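Local coordinates for protein cysteine synthase (Helicobacter pylori, PDB 6AHI) that catalyses formation of L-cysteine from O-acetyl-L-serine and hydrogen sulfide with pyridoxal 5'-phosphate as cofactor, and also has cystathionine beta-synthase activity, at residues Lys66-Pro72 against Asp140-Gln146; Ala34-His38 against Thr290-Val295; Ile54-Phe58 against Val84-Leu90; Phe147-Pro153 against Pro230-Glu234. All blocks are in the same frame, centred on the assembly; numbering follows the deposited sequence.

Contact 1 (Lys66-Pro72 against Asp140-Gln146)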
loop_
_atom_site.group_PDB
_atom_site.type_symbol
_atom_site.label_atom_id
_atom_site.label_comp_id
_atom_site.label_asym_id
_atom_site.label_seq_id
_atom_site.Cartn_x
_atom_site.Cartn_y
_atom_site.Cartn_z
ATOM N N LYS A 66 30.223 3.159 -3.695
ATOM C CA LYS A 66 30.466 2.734 -2.308
ATOM C C LYS A 66 30.510 3.982 -1.412
ATOM O O LYS A 66 31.443 4.251 -0.641
ATOM C CB LYS A 66 31.725 1.863 -2.233
ATOM C CG LYS A 66 31.539 0.444 -2.754
ATOM C CD LYS A 66 30.572 -0.407 -1.943
ATOM C CE LYS A 66 30.848 -1.892 -2.084
ATOM N NZ LYS A 66 29.921 -2.713 -1.268
ATOM N N THR A 67 29.463 4.783 -1.569
ATOM C CA THR A 67 28.971 5.714 -0.554
ATOM C C THR A 67 28.006 4.968 0.380
ATOM O O THR A 67 27.180 4.157 -0.084
ATOM C CB THR A 67 28.229 6.875 -1.222
ATOM O OG1 THR A 67 29.164 7.584 -2.026
ATOM C CG2 THR A 67 27.588 7.826 -0.237
ATOM N N THR A 68 28.089 5.263 1.682
ATOM C CA THR A 68 27.065 4.860 2.641
ATOM C C THR A 68 26.170 6.067 2.949
ATOM O O THR A 68 26.687 7.131 3.351
ATOM C CB THR A 68 27.646 4.355 3.964
ATOM O OG1 THR A 68 28.420 3.186 3.734
ATOM C CG2 THR A 68 26.569 4.006 4.966
ATOM N N ILE A 69 24.854 5.884 2.795
ATOM C CA ILE A 69 23.870 6.909 3.161
ATOM C C ILE A 69 23.563 6.785 4.652
ATOM O O ILE A 69 23.192 5.692 5.095
ATOM C CB ILE A 69 22.549 6.762 2.380
ATOM C CG1 ILE A 69 22.746 6.655 0.865
ATOM C CG2 ILE A 69 21.613 7.905 2.760
ATOM C CD1 ILE A 69 23.638 7.729 0.301
ATOM N N ILE A 70 23.671 7.907 5.383
ATOM C CA ILE A 70 23.286 8.009 6.790
ATOM C C ILE A 70 22.223 9.108 6.937
ATOM O O ILE A 70 22.432 10.201 6.466
ATOM C CB ILE A 70 24.515 8.332 7.655
ATOM C CG1 ILE A 70 25.725 7.455 7.304
ATOM C CG2 ILE A 70 24.165 8.257 9.134
ATOM C CD1 ILE A 70 26.936 7.721 8.141
ATOM N N GLU A 71 21.121 8.830 7.642
ATOM C CA GLU A 71 20.086 9.840 7.893
ATOM C C GLU A 71 19.396 9.577 9.230
ATOM O O GLU A 71 19.016 8.446 9.516
ATOM C CB GLU A 71 19.085 9.865 6.736
ATOM C CG GLU A 71 18.056 10.980 6.804
ATOM C CD GLU A 71 18.566 12.416 6.761
ATOM O OE1 GLU A 71 19.807 12.638 6.933
ATOM O OE2 GLU A 71 17.710 13.330 6.569
ATOM N N PRO A 72 19.195 10.607 10.097
ATOM C CA PRO A 72 18.245 10.501 11.208
ATOM C C PRO A 72 16.810 10.629 10.671
ATOM O O PRO A 72 16.554 11.464 9.815
ATOM C CB PRO A 72 18.628 11.693 12.099
ATOM C CG PRO A 72 19.077 12.730 11.091
ATOM C CD PRO A 72 19.841 11.929 10.049
ATOM N N ASP A 140 33.575 8.278 2.912
ATOM C CA ASP A 140 32.658 8.309 1.788
ATOM C C ASP A 140 31.207 8.176 2.278
ATOM O O ASP A 140 30.419 7.451 1.702
ATOM C CB ASP A 140 33.025 7.211 0.788
ATOM C CG ASP A 140 32.462 7.421 -0.600
ATOM O OD1 ASP A 140 31.919 8.516 -0.848
ATOM O OD2 ASP A 140 32.573 6.483 -1.419
ATOM N N SER A 141 30.852 8.892 3.342
ATOM C CA SER A 141 29.456 8.917 3.815
ATOM C C SER A 141 28.693 10.047 3.121
ATOM O O SER A 141 29.264 10.971 2.563
ATOM C CB SER A 141 29.373 9.041 5.329
ATOM O OG SER A 141 30.079 10.174 5.820
ATOM N N TYR A 142 27.371 9.974 3.182
ATOM C CA TYR A 142 26.552 11.072 2.745
ATOM C C TYR A 142 25.400 11.224 3.735
ATOM O O TYR A 142 24.698 10.272 4.018
ATOM C CB TYR A 142 26.112 10.885 1.298
ATOM C CG TYR A 142 25.083 11.893 0.879
ATOM C CD1 TYR A 142 25.414 13.228 0.712
ATOM C CD2 TYR A 142 23.765 11.523 0.704
ATOM C CE1 TYR A 142 24.466 14.159 0.318
ATOM C CE2 TYR A 142 22.804 12.439 0.307
ATOM C CZ TYR A 142 23.154 13.766 0.138
ATOM O OH TYR A 142 22.201 14.665 -0.229
ATOM N N LEU A 143 25.278 12.435 4.280
ATOM C CA LEU A 143 24.360 12.760 5.369
ATOM C C LEU A 143 23.440 13.868 4.860
ATOM O O LEU A 143 23.786 15.052 4.926
ATOM C CB LEU A 143 25.176 13.168 6.605
ATOM C CG LEU A 143 24.412 13.406 7.917
ATOM C CD1 LEU A 143 23.543 12.220 8.322
ATOM C CD2 LEU A 143 25.384 13.743 9.048
ATOM N N PRO A 144 22.265 13.522 4.289
ATOM C CA PRO A 144 21.390 14.526 3.691
ATOM C C PRO A 144 20.994 15.637 4.674
ATOM O O PRO A 144 20.964 16.800 4.281
ATOM C CB PRO A 144 20.135 13.752 3.258
ATOM C CG PRO A 144 20.571 12.306 3.189
ATOM C CD PRO A 144 21.728 12.159 4.158
ATOM N N LEU A 145 20.697 15.266 5.926
ATOM C CA LEU A 145 20.050 16.162 6.912
ATOM C C LEU A 145 18.907 16.908 6.234
ATOM O O LEU A 145 19.021 18.098 5.941
ATOM C CB LEU A 145 21.081 17.115 7.518
ATOM C CG LEU A 145 22.080 16.416 8.438
ATOM C CD1 LEU A 145 23.189 17.369 8.891
ATOM C CD2 LEU A 145 21.372 15.806 9.646
ATOM N N GLN A 146 17.842 16.149 5.962
ATOM C CA GLN A 146 16.673 16.625 5.256
ATOM C C GLN A 146 16.137 17.909 5.915
ATOM O O GLN A 146 15.632 18.786 5.230
ATOM C CB GLN A 146 15.589 15.532 5.211
ATOM C CG GLN A 146 14.915 15.274 6.560
ATOM C CD GLN A 146 14.164 13.967 6.614
ATOM O OE1 GLN A 146 13.181 13.779 5.891
ATOM N NE2 GLN A 146 14.611 13.053 7.476
#
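Three backbone hydrogen bonds join K66-P72 to D140-Q146 in parallel register. T68 N donates to D140 O (3.2 Å), T68 O accepts from Y142 N (2.9 Å), and I70 N donates to Y142 O (2.9 Å, nearly linear), so T68 and I70 reach across while the NH and CO of I69 are left to strand 91-97. This places 141-142 as an edge strand of the four-stranded parallel sheet in the smaller domain of the fold-type II PLP enzymes, with 68-72 as an inner strand. Beyond I70 the backbones part, and the E71 carboxylate takes over: OE1 accepts from L145 N (3.0 Å) and OE2 from Q146 N (2.9 Å). Q146 OE1 is hydrogen-bonded to T77 OG1, and S141 OG to A135 O. I70 O, 3.4 Å from L143 CA, receives a CA-H...O contact instead of an amide. At the far end T67 OG1 lies 3.1 Å from D140 OD1 and is also hydrogen-bonded to T64 N. I69 CD1 touches the Y142 ring edge at CD2 (3.8 Å).

Contact 2 (Ala34-His38 against Thr290-Val295)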
loop_
_atom_site.group_PDB
_atom_site.type_symbol
_atom_site.label_atom_id
_atom_site.label_comp_id
_atom_site.label_asym_id
_atom_site.label_seq_id
_atom_site.Cartn_x
_atom_site.Cartn_y
_atom_site.Cartn_z
ATOM N N ALA A 34 -7.008 15.797 -3.415
ATOM C CA ALA A 34 -5.977 15.234 -2.606
ATOM C C ALA A 34 -5.090 14.368 -3.474
ATOM O O ALA A 34 -5.521 13.359 -4.056
ATOM C CB ALA A 34 -6.531 14.421 -1.473
ATOM N N LYS A 35 -3.821 14.766 -3.520
ATOM C CA LYS A 35 -2.818 13.970 -4.153
ATOM C C LYS A 35 -2.485 12.782 -3.247
ATOM O O LYS A 35 -2.110 12.976 -2.101
ATOM C CB LYS A 35 -1.642 14.890 -4.462
ATOM C CG LYS A 35 -0.532 14.228 -5.233
ATOM C CD LYS A 35 -0.878 13.945 -6.639
ATOM C CE LYS A 35 0.375 13.824 -7.475
ATOM N NZ LYS A 35 0.110 13.062 -8.703
ATOM N N LEU A 36 -2.669 11.561 -3.769
ATOM C CA LEU A 36 -2.600 10.335 -2.993
ATOM C C LEU A 36 -1.174 9.744 -3.006
ATOM O O LEU A 36 -0.933 8.681 -3.607
ATOM C CB LEU A 36 -3.605 9.326 -3.561
ATOM C CG LEU A 36 -5.057 9.797 -3.593
ATOM C CD1 LEU A 36 -5.965 8.640 -3.978
ATOM C CD2 LEU A 36 -5.443 10.393 -2.246
ATOM N N GLU A 37 -0.300 10.365 -2.225
ATOM C CA GLU A 37 1.106 10.022 -2.161
ATOM C C GLU A 37 1.336 8.762 -1.338
ATOM O O GLU A 37 2.390 8.182 -1.412
ATOM C CB GLU A 37 1.869 11.202 -1.594
ATOM C CG GLU A 37 1.955 12.316 -2.610
ATOM C CD GLU A 37 2.717 11.898 -3.860
ATOM O OE1 GLU A 37 3.904 11.465 -3.713
ATOM O OE2 GLU A 37 2.129 11.941 -4.987
ATOM N N HIS A 38 0.321 8.335 -0.593
ATOM C CA HIS A 38 0.388 7.096 0.167
ATOM C C HIS A 38 0.437 5.876 -0.764
ATOM O O HIS A 38 0.809 4.782 -0.286
ATOM C CB HIS A 38 -0.760 7.020 1.176
ATOM C CG HIS A 38 -2.116 6.774 0.592
ATOM N ND1 HIS A 38 -2.733 7.667 -0.265
ATOM C CD2 HIS A 38 -2.976 5.752 0.768
ATOM C CE1 HIS A 38 -3.922 7.189 -0.590
ATOM N NE2 HIS A 38 -4.101 6.022 0.046
ATOM N N THR A 290 -4.633 19.470 -1.685
ATOM C CA THR A 290 -3.885 18.980 -0.507
ATOM C C THR A 290 -3.099 17.708 -0.892
ATOM O O THR A 290 -3.206 17.193 -1.973
ATOM C CB THR A 290 -4.818 18.850 0.706
ATOM O OG1 THR A 290 -4.063 18.629 1.906
ATOM C CG2 THR A 290 -5.802 17.718 0.546
ATOM N N ILE A 291 -2.299 17.212 0.049
ATOM C CA ILE A 291 -1.488 16.037 -0.118
ATOM C C ILE A 291 -1.786 15.116 1.061
ATOM O O ILE A 291 -1.756 15.577 2.213
ATOM C CB ILE A 291 0.016 16.389 -0.177
ATOM C CG1 ILE A 291 0.337 17.271 -1.385
ATOM C CG2 ILE A 291 0.876 15.130 -0.175
ATOM C CD1 ILE A 291 1.557 18.086 -1.159
ATOM N N PHE A 292 -2.026 13.841 0.763
ATOM C CA PHE A 292 -2.130 12.783 1.749
ATOM C C PHE A 292 -0.801 12.044 1.813
ATOM O O PHE A 292 -0.509 11.244 0.931
ATOM C CB PHE A 292 -3.268 11.819 1.401
ATOM C CG PHE A 292 -4.653 12.387 1.542
ATOM C CD1 PHE A 292 -4.859 13.654 2.048
ATOM C CD2 PHE A 292 -5.763 11.643 1.170
ATOM C CE1 PHE A 292 -6.133 14.166 2.198
ATOM C CE2 PHE A 292 -7.042 12.162 1.297
ATOM C CZ PHE A 292 -7.232 13.415 1.828
ATOM N N PRO A 293 0.048 12.295 2.828
ATOM C CA PRO A 293 1.428 11.804 2.793
ATOM C C PRO A 293 1.693 10.291 2.897
ATOM O O PRO A 293 2.592 9.825 2.231
ATOM C CB PRO A 293 2.109 12.561 3.947
ATOM C CG PRO A 293 1.259 13.778 4.152
ATOM C CD PRO A 293 -0.147 13.273 3.904
ATOM N N ASP A 294 0.943 9.532 3.702
ATOM C CA ASP A 294 1.333 8.140 3.946
ATOM C C ASP A 294 0.124 7.267 4.289
ATOM O O ASP A 294 -0.957 7.760 4.524
ATOM C CB ASP A 294 2.459 8.083 4.984
ATOM C CG ASP A 294 2.074 8.068 6.453
ATOM O OD1 ASP A 294 0.973 8.560 6.796
ATOM O OD2 ASP A 294 2.947 7.624 7.274
ATOM N N VAL A 295 0.383 5.952 4.320
ATOM C CA VAL A 295 -0.590 4.902 4.524
ATOM C C VAL A 295 -0.883 4.710 6.009
ATOM O O VAL A 295 0.015 4.835 6.851
ATOM C CB VAL A 295 -0.124 3.558 3.922
ATOM C CG1 VAL A 295 0.045 3.629 2.433
ATOM C CG2 VAL A 295 1.141 3.020 4.575
#
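F292 and H38, each with 83 Å² buried, and A34 with 57 Å² carry the contact between A34-H38 and T290-V295, two parallel neighbours in the mixed sheet of the larger domain of this fold-type II PLP enzyme. A34 CB sits over one face of the F292 ring, 3.5 Å from the ring centroid and only 13° off the normal, a CH-pi contact. L36 CD2 adds a second apolar touch at 3.7 Å from F292 CD2. The backbone supports this pairing, K35 N donating to T290 O (2.9 Å) and F292 N to K35 O (3.0 Å), both nearly straight. L36 is the centre of an inverse gamma turn, and E37 N makes a weak bond to F292 O (3.3 Å). H38, in the 3-10 turn that follows, directs its CB toward the other segment, 3.2 Å from D294 C, and its ring edge meets V295 CG1. D294 OD2 bonds to Y299 and to N76, a probable cofactor ligand, so the loop after this strand probably borders the PLP site. The axes of 34-36 and 290-292 run 30° apart, 4.4 Å at closest approach. Strand 16-19 lies beyond 31-36, and F292 also touches its F19; helix 266-281 packs on T290, F292 and P293, and helix 160-168 covers K35 and I291, with K35 NZ salt-bridged to E163 and E167.

Contact 3 (Ile54-Phe58 against Val84-Leu90); sequences IGEGF and VAIKHHL
Apolar packing dominates between I54-F58, a regular part of helix 48-60 (phi/psi about -63/-40) with F58 N bonded to I54 O (3.1 Å), and V84-L90, the end of helix 76-85 and the turn beyond it. The nearest CA pair is I54 and V84, 7.5 Å apart. I54 and F58, one helical turn apart, both point their CA-CB bonds at the other segment. I54 (mt) sets CD1 3.6 Å from V84 CG1 (V84 chi1 t) and 4.0 Å from A85 N, while its CG2 lies 4.3 Å from L90 CD1. F58 (chi1 -85°, chi2 -72°) brings CE2 to 4.0 Å from L90 CD1, L90 being mt. The contact belongs to the smaller domain, built on the four-stranded parallel sheet; in sequence the two helices flank its strand 68-72. Helix 76-85 closes with a Schellman motif, which turns the chain so that L90 comes back toward helix 48-60: L90 N bonds to A85 O (3.0 Å) and H89 N to I86 O (3.0 Å), with H89 as the C-prime residue at 56/36. I86-H89 form a type I turn, K87 at -56/-42 and H88 at -102/14. The aromatic pair is oblique: the F58 and H88 rings (H88 chi1 -44°, chi2 91°) have centroids 5.0 Å apart and planes at 47°, and F58 CE2 sits over a face of the imidazole, 3.8 Å from H88 CG. I54 CG2 is 4.0 Å from H88 ND1, a buried nitrogen without a polar partner in the model.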
loop_
_atom_site.group_PDB
_atom_site.type_symbol
_atom_site.label_atom_id
_atom_site.label_comp_id
_atom_site.label_asym_id
_atom_site.label_seq_id
_atom_site.Cartn_x
_atom_site.Cartn_y
_atom_site.Cartn_z
ATOM N N ILE A 54 19.140 10.711 -4.059
ATOM C CA ILE A 54 20.068 9.733 -4.598
ATOM C C ILE A 54 20.432 10.074 -6.050
ATOM O O ILE A 54 21.644 10.110 -6.388
ATOM C CB ILE A 54 19.535 8.299 -4.373
ATOM C CG1 ILE A 54 19.713 7.971 -2.885
ATOM C CG2 ILE A 54 20.212 7.278 -5.286
ATOM C CD1 ILE A 54 18.959 6.786 -2.385
ATOM N N GLY A 55 19.419 10.382 -6.872
ATOM C CA GLY A 55 19.606 10.777 -8.277
ATOM C C GLY A 55 20.553 11.964 -8.423
ATOM O O GLY A 55 21.499 11.924 -9.199
ATOM N N GLU A 56 20.302 13.029 -7.654
ATOM C CA GLU A 56 21.102 14.250 -7.734
ATOM C C GLU A 56 22.477 14.032 -7.108
ATOM O O GLU A 56 23.438 14.607 -7.579
ATOM C CB GLU A 56 20.393 15.431 -7.071
ATOM C CG GLU A 56 19.138 15.845 -7.814
ATOM C CD GLU A 56 19.300 16.090 -9.315
ATOM O OE1 GLU A 56 20.092 16.991 -9.692
ATOM O OE2 GLU A 56 18.621 15.384 -10.108
ATOM N N GLY A 57 22.550 13.212 -6.057
ATOM C CA GLY A 57 23.819 12.850 -5.413
ATOM C C GLY A 57 24.820 12.251 -6.396
ATOM O O GLY A 57 26.014 12.607 -6.384
ATOM N N PHE A 58 24.339 11.328 -7.242
ATOM C CA PHE A 58 25.152 10.743 -8.309
ATOM C C PHE A 58 25.578 11.830 -9.310
ATOM O O PHE A 58 26.689 11.797 -9.812
ATOM C CB PHE A 58 24.418 9.586 -8.993
ATOM C CG PHE A 58 24.560 8.252 -8.305
ATOM C CD1 PHE A 58 25.766 7.561 -8.337
ATOM C CD2 PHE A 58 23.489 7.677 -7.636
ATOM C CE1 PHE A 58 25.891 6.328 -7.713
ATOM C CE2 PHE A 58 23.616 6.446 -7.011
ATOM C CZ PHE A 58 24.816 5.771 -7.053
ATOM N N VAL A 84 15.100 3.160 -2.597
ATOM C CA VAL A 84 15.772 3.702 -3.761
ATOM C C VAL A 84 17.219 3.181 -3.801
ATOM O O VAL A 84 17.743 2.944 -4.858
ATOM C CB VAL A 84 15.701 5.242 -3.770
ATOM C CG1 VAL A 84 16.550 5.855 -4.873
ATOM C CG2 VAL A 84 14.266 5.731 -3.877
ATOM N N ALA A 85 17.848 2.985 -2.633
ATOM C CA ALA A 85 19.233 2.490 -2.553
ATOM C C ALA A 85 19.415 1.125 -3.237
ATOM O O ALA A 85 20.506 0.797 -3.721
ATOM C CB ALA A 85 19.652 2.411 -1.107
ATOM N N ILE A 86 18.361 0.309 -3.244
ATOM C CA ILE A 86 18.437 -1.076 -3.755
ATOM C C ILE A 86 18.954 -1.109 -5.199
ATOM O O ILE A 86 19.851 -1.885 -5.517
ATOM C CB ILE A 86 17.080 -1.784 -3.599
ATOM C CG1 ILE A 86 16.781 -2.011 -2.116
ATOM C CG2 ILE A 86 17.074 -3.081 -4.398
ATOM C CD1 ILE A 86 15.415 -2.551 -1.816
ATOM N N LYS A 87 18.414 -0.242 -6.059
ATOM C CA LYS A 87 18.735 -0.275 -7.476
ATOM C C LYS A 87 20.242 -0.150 -7.678
ATOM O O LYS A 87 20.795 -0.851 -8.499
ATOM C CB LYS A 87 18.002 0.829 -8.243
ATOM C CG LYS A 87 18.239 0.831 -9.747
ATOM C CD LYS A 87 17.445 1.910 -10.459
ATOM C CE LYS A 87 17.679 1.937 -11.959
ATOM N NZ LYS A 87 16.760 2.885 -12.636
ATOM N N HIS A 88 20.898 0.741 -6.911
ATOM C CA HIS A 88 22.341 1.004 -7.077
ATOM C C HIS A 88 23.167 0.303 -5.995
ATOM O O HIS A 88 24.336 0.610 -5.851
ATOM C CB HIS A 88 22.642 2.510 -7.105
ATOM C CG HIS A 88 21.691 3.304 -7.939
ATOM N ND1 HIS A 88 20.535 3.860 -7.408
ATOM C CD2 HIS A 88 21.679 3.590 -9.261
ATOM C CE1 HIS A 88 19.866 4.491 -8.362
ATOM N NE2 HIS A 88 20.546 4.326 -9.514
ATOM N N HIS A 89 22.563 -0.638 -5.260
ATOM C CA HIS A 89 23.242 -1.467 -4.259
ATOM C C HIS A 89 23.951 -0.594 -3.203
ATOM O O HIS A 89 25.005 -0.961 -2.731
ATOM C CB HIS A 89 24.227 -2.446 -4.939
ATOM C CG HIS A 89 23.596 -3.462 -5.835
ATOM N ND1 HIS A 89 23.341 -4.748 -5.422
ATOM C CD2 HIS A 89 23.168 -3.397 -7.119
ATOM C CE1 HIS A 89 22.758 -5.430 -6.398
ATOM N NE2 HIS A 89 22.638 -4.620 -7.450
ATOM N N LEU A 90 23.374 0.549 -2.822
ATOM C CA LEU A 90 23.963 1.408 -1.790
ATOM C C LEU A 90 23.574 0.892 -0.397
ATOM O O LEU A 90 22.419 0.584 -0.137
ATOM C CB LEU A 90 23.457 2.843 -1.956
ATOM C CG LEU A 90 23.844 3.561 -3.245
ATOM C CD1 LEU A 90 23.271 4.980 -3.261
ATOM C CD2 LEU A 90 25.352 3.587 -3.418
#

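Contact 4 (Phe147-Pro153 against Pro230-Glu234); sequences FENPDNP and PPFFE
Loop-to-loop packing, in which one phenylalanine fills a hollow beside a helix start, joins F147-P153 to P230-E234, part of the loop between strands 200-206 and 240-244. F232 buries 110 Å² here, much more than any other residue. With chi1 at -62° and chi2 at -51° the F232 ring enters the bend of the first segment: F232 CE1 lies 3.4 Å from N149 O and 4.0 Å from P150 CA, CZ 3.7 Å from F147 O, and CE2 3.9 Å from N152 ND2. P153 closes one face, its CD 3.8 Å from the ring centroid and 14° off the normal, a CH-pi contact, and its CG 3.6 Å from F232 CD1. P231 CG adds a touch 3.7 Å from F147 O. CA atoms pair loosely, E148 with P231 at 6.7 Å and P150 with F232 at 7.2 Å. The bend is built from F147 (-70/-15), E148 (-130/-5), N149 (-82/122) and P150 (-61/-12). N149 (chi1 -169°), ahead of the turn into helix 151-158, makes a capping bond, OD1 accepting from D151 N (2.8 Å), and N152 N bonds to N149 O (3.0 Å). In the second segment P231 is at -80/13 and F232 at -102/-3. N152 ND2 bonds to Q146 O and to S181 OG, S181 being a probable cofactor-binding residue. Helix 183-195 meets both sides, its A186 touching P153 and F232, while helix 48-60 packs on D151 and N152.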
loop_
_atom_site.group_PDB
_atom_site.type_symbol
_atom_site.label_atom_id
_atom_site.label_comp_id
_atom_site.label_asym_id
_atom_site.label_seq_id
_atom_site.Cartn_x
_atom_site.Cartn_y
_atom_site.Cartn_z
ATOM N N PHE A 147 16.260 18.009 7.243
ATOM C CA PHE A 147 15.634 19.090 8.015
ATOM C C PHE A 147 16.308 20.443 7.747
ATOM O O PHE A 147 15.726 21.475 8.053
ATOM C CB PHE A 147 15.600 18.746 9.503
ATOM C CG PHE A 147 14.786 17.516 9.785
ATOM C CD1 PHE A 147 13.399 17.538 9.673
ATOM C CD2 PHE A 147 15.417 16.311 10.065
ATOM C CE1 PHE A 147 12.658 16.383 9.882
ATOM C CE2 PHE A 147 14.675 15.159 10.287
ATOM C CZ PHE A 147 13.296 15.198 10.192
ATOM N N GLU A 148 17.501 20.454 7.140
ATOM C CA GLU A 148 18.139 21.724 6.784
ATOM C C GLU A 148 18.615 21.740 5.325
ATOM O O GLU A 148 19.063 22.769 4.845
ATOM C CB GLU A 148 19.287 22.042 7.744
ATOM C CG GLU A 148 20.338 20.951 7.861
ATOM C CD GLU A 148 21.571 21.355 8.667
ATOM O OE1 GLU A 148 21.452 22.235 9.546
ATOM O OE2 GLU A 148 22.661 20.802 8.415
ATOM N N ASN A 149 18.495 20.627 4.604
ATOM C CA ASN A 149 19.069 20.566 3.274
ATOM C C ASN A 149 18.087 21.216 2.307
ATOM O O ASN A 149 16.969 20.739 2.199
ATOM C CB ASN A 149 19.422 19.123 2.890
ATOM C CG ASN A 149 20.257 19.037 1.630
ATOM O OD1 ASN A 149 20.151 19.881 0.747
ATOM N ND2 ASN A 149 21.103 18.021 1.535
ATOM N N PRO A 150 18.452 22.276 1.541
ATOM C CA PRO A 150 17.549 22.833 0.521
ATOM C C PRO A 150 17.152 21.846 -0.592
ATOM O O PRO A 150 16.232 22.103 -1.370
ATOM C CB PRO A 150 18.316 23.999 -0.108
ATOM C CG PRO A 150 19.765 23.796 0.317
ATOM C CD PRO A 150 19.740 22.993 1.600
ATOM N N ASP A 151 17.832 20.705 -0.674
ATOM C CA ASP A 151 17.468 19.683 -1.664
ATOM C C ASP A 151 16.174 18.978 -1.256
ATOM O O ASP A 151 15.580 18.306 -2.069
ATOM C CB ASP A 151 18.560 18.629 -1.851
ATOM C CG ASP A 151 19.820 19.177 -2.486
ATOM O OD1 ASP A 151 19.693 20.125 -3.307
ATOM O OD2 ASP A 151 20.907 18.671 -2.143
ATOM N N ASN A 152 15.779 19.105 0.018
ATOM C CA ASN A 152 14.506 18.576 0.490
ATOM C C ASN A 152 13.370 19.265 -0.282
ATOM O O ASN A 152 12.698 18.615 -1.081
ATOM C CB ASN A 152 14.448 18.648 2.022
ATOM C CG ASN A 152 13.116 18.243 2.624
ATOM O OD1 ASN A 152 12.188 17.844 1.915
ATOM N ND2 ASN A 152 13.019 18.351 3.944
ATOM N N PRO A 153 13.092 20.582 -0.116
ATOM C CA PRO A 153 12.047 21.220 -0.917
ATOM C C PRO A 153 12.291 21.099 -2.432
ATOM O O PRO A 153 11.320 20.946 -3.203
ATOM C CB PRO A 153 11.992 22.682 -0.445
ATOM C CG PRO A 153 13.224 22.877 0.427
ATOM C CD PRO A 153 13.689 21.500 0.862
ATOM N N PRO A 230 10.819 26.131 10.515
ATOM C CA PRO A 230 11.640 25.541 9.451
ATOM C C PRO A 230 12.428 26.592 8.680
ATOM O O PRO A 230 11.939 27.701 8.468
ATOM C CB PRO A 230 10.617 24.899 8.501
ATOM C CG PRO A 230 9.448 24.621 9.405
ATOM C CD PRO A 230 9.393 25.803 10.356
ATOM N N PRO A 231 13.663 26.287 8.224
ATOM C CA PRO A 231 14.460 27.249 7.461
ATOM C C PRO A 231 14.074 27.360 5.970
ATOM O O PRO A 231 14.797 27.964 5.192
ATOM C CB PRO A 231 15.876 26.668 7.653
ATOM C CG PRO A 231 15.657 25.177 7.645
ATOM C CD PRO A 231 14.368 25.009 8.421
ATOM N N PHE A 232 12.932 26.806 5.568
ATOM C CA PHE A 232 12.630 26.690 4.113
ATOM C C PHE A 232 11.644 27.755 3.636
ATOM O O PHE A 232 11.386 27.823 2.452
ATOM C CB PHE A 232 12.081 25.307 3.756
ATOM C CG PHE A 232 13.049 24.185 4.022
ATOM C CD1 PHE A 232 14.348 24.240 3.539
ATOM C CD2 PHE A 232 12.672 23.086 4.783
ATOM C CE1 PHE A 232 15.241 23.209 3.797
ATOM C CE2 PHE A 232 13.564 22.053 5.039
ATOM C CZ PHE A 232 14.849 22.116 4.541
ATOM N N PHE A 233 11.148 28.592 4.553
ATOM C CA PHE A 233 9.998 29.435 4.307
ATOM C C PHE A 233 10.376 30.891 4.018
ATOM O O PHE A 233 9.480 31.695 3.827
ATOM C CB PHE A 233 9.033 29.383 5.492
ATOM C CG PHE A 233 8.389 28.044 5.745
ATOM C CD1 PHE A 233 8.504 27.001 4.841
ATOM C CD2 PHE A 233 7.665 27.829 6.908
ATOM C CE1 PHE A 233 7.915 25.771 5.096
ATOM C CE2 PHE A 233 7.086 26.599 7.170
ATOM C CZ PHE A 233 7.216 25.566 6.264
ATOM N N GLU A 234 11.676 31.207 3.941
ATOM C CA GLU A 234 12.188 32.575 3.839
ATOM C C GLU A 234 11.544 33.374 2.691
ATOM O O GLU A 234 11.235 34.529 2.889
ATOM C CB GLU A 234 13.715 32.549 3.705
ATOM C CG GLU A 234 14.339 33.927 3.539
ATOM C CD GLU A 234 15.862 33.960 3.551
ATOM O OE1 GLU A 234 16.497 32.917 3.231
ATOM O OE2 GLU A 234 16.419 35.031 3.895
#

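From the N terminus, strand 31-36 opens contact 2, which closes only at 290-295, so the other three contacts nest within its loop. Helix 48-60 then opens contact 3 and strand 68-72 contact 1; helix 76-85 closes contact 3 before 140-146 closes contact 1, so these two cross, and they touch where T67 O packs on L90 CD2 (3.8 Å). Contact 4 opens at once after contact 1, in series with it. Q146 O to N152 ND2 (2.9 Å) probably bonds contacts 1 and 4. Contacts 1 and 3 join strands and helices of the four-stranded domain, contact 2 pairs strands of the mixed sheet, and contact 4 joins the start of helix 151-158 to the loop between that sheet's strands 200-206 and 240-244.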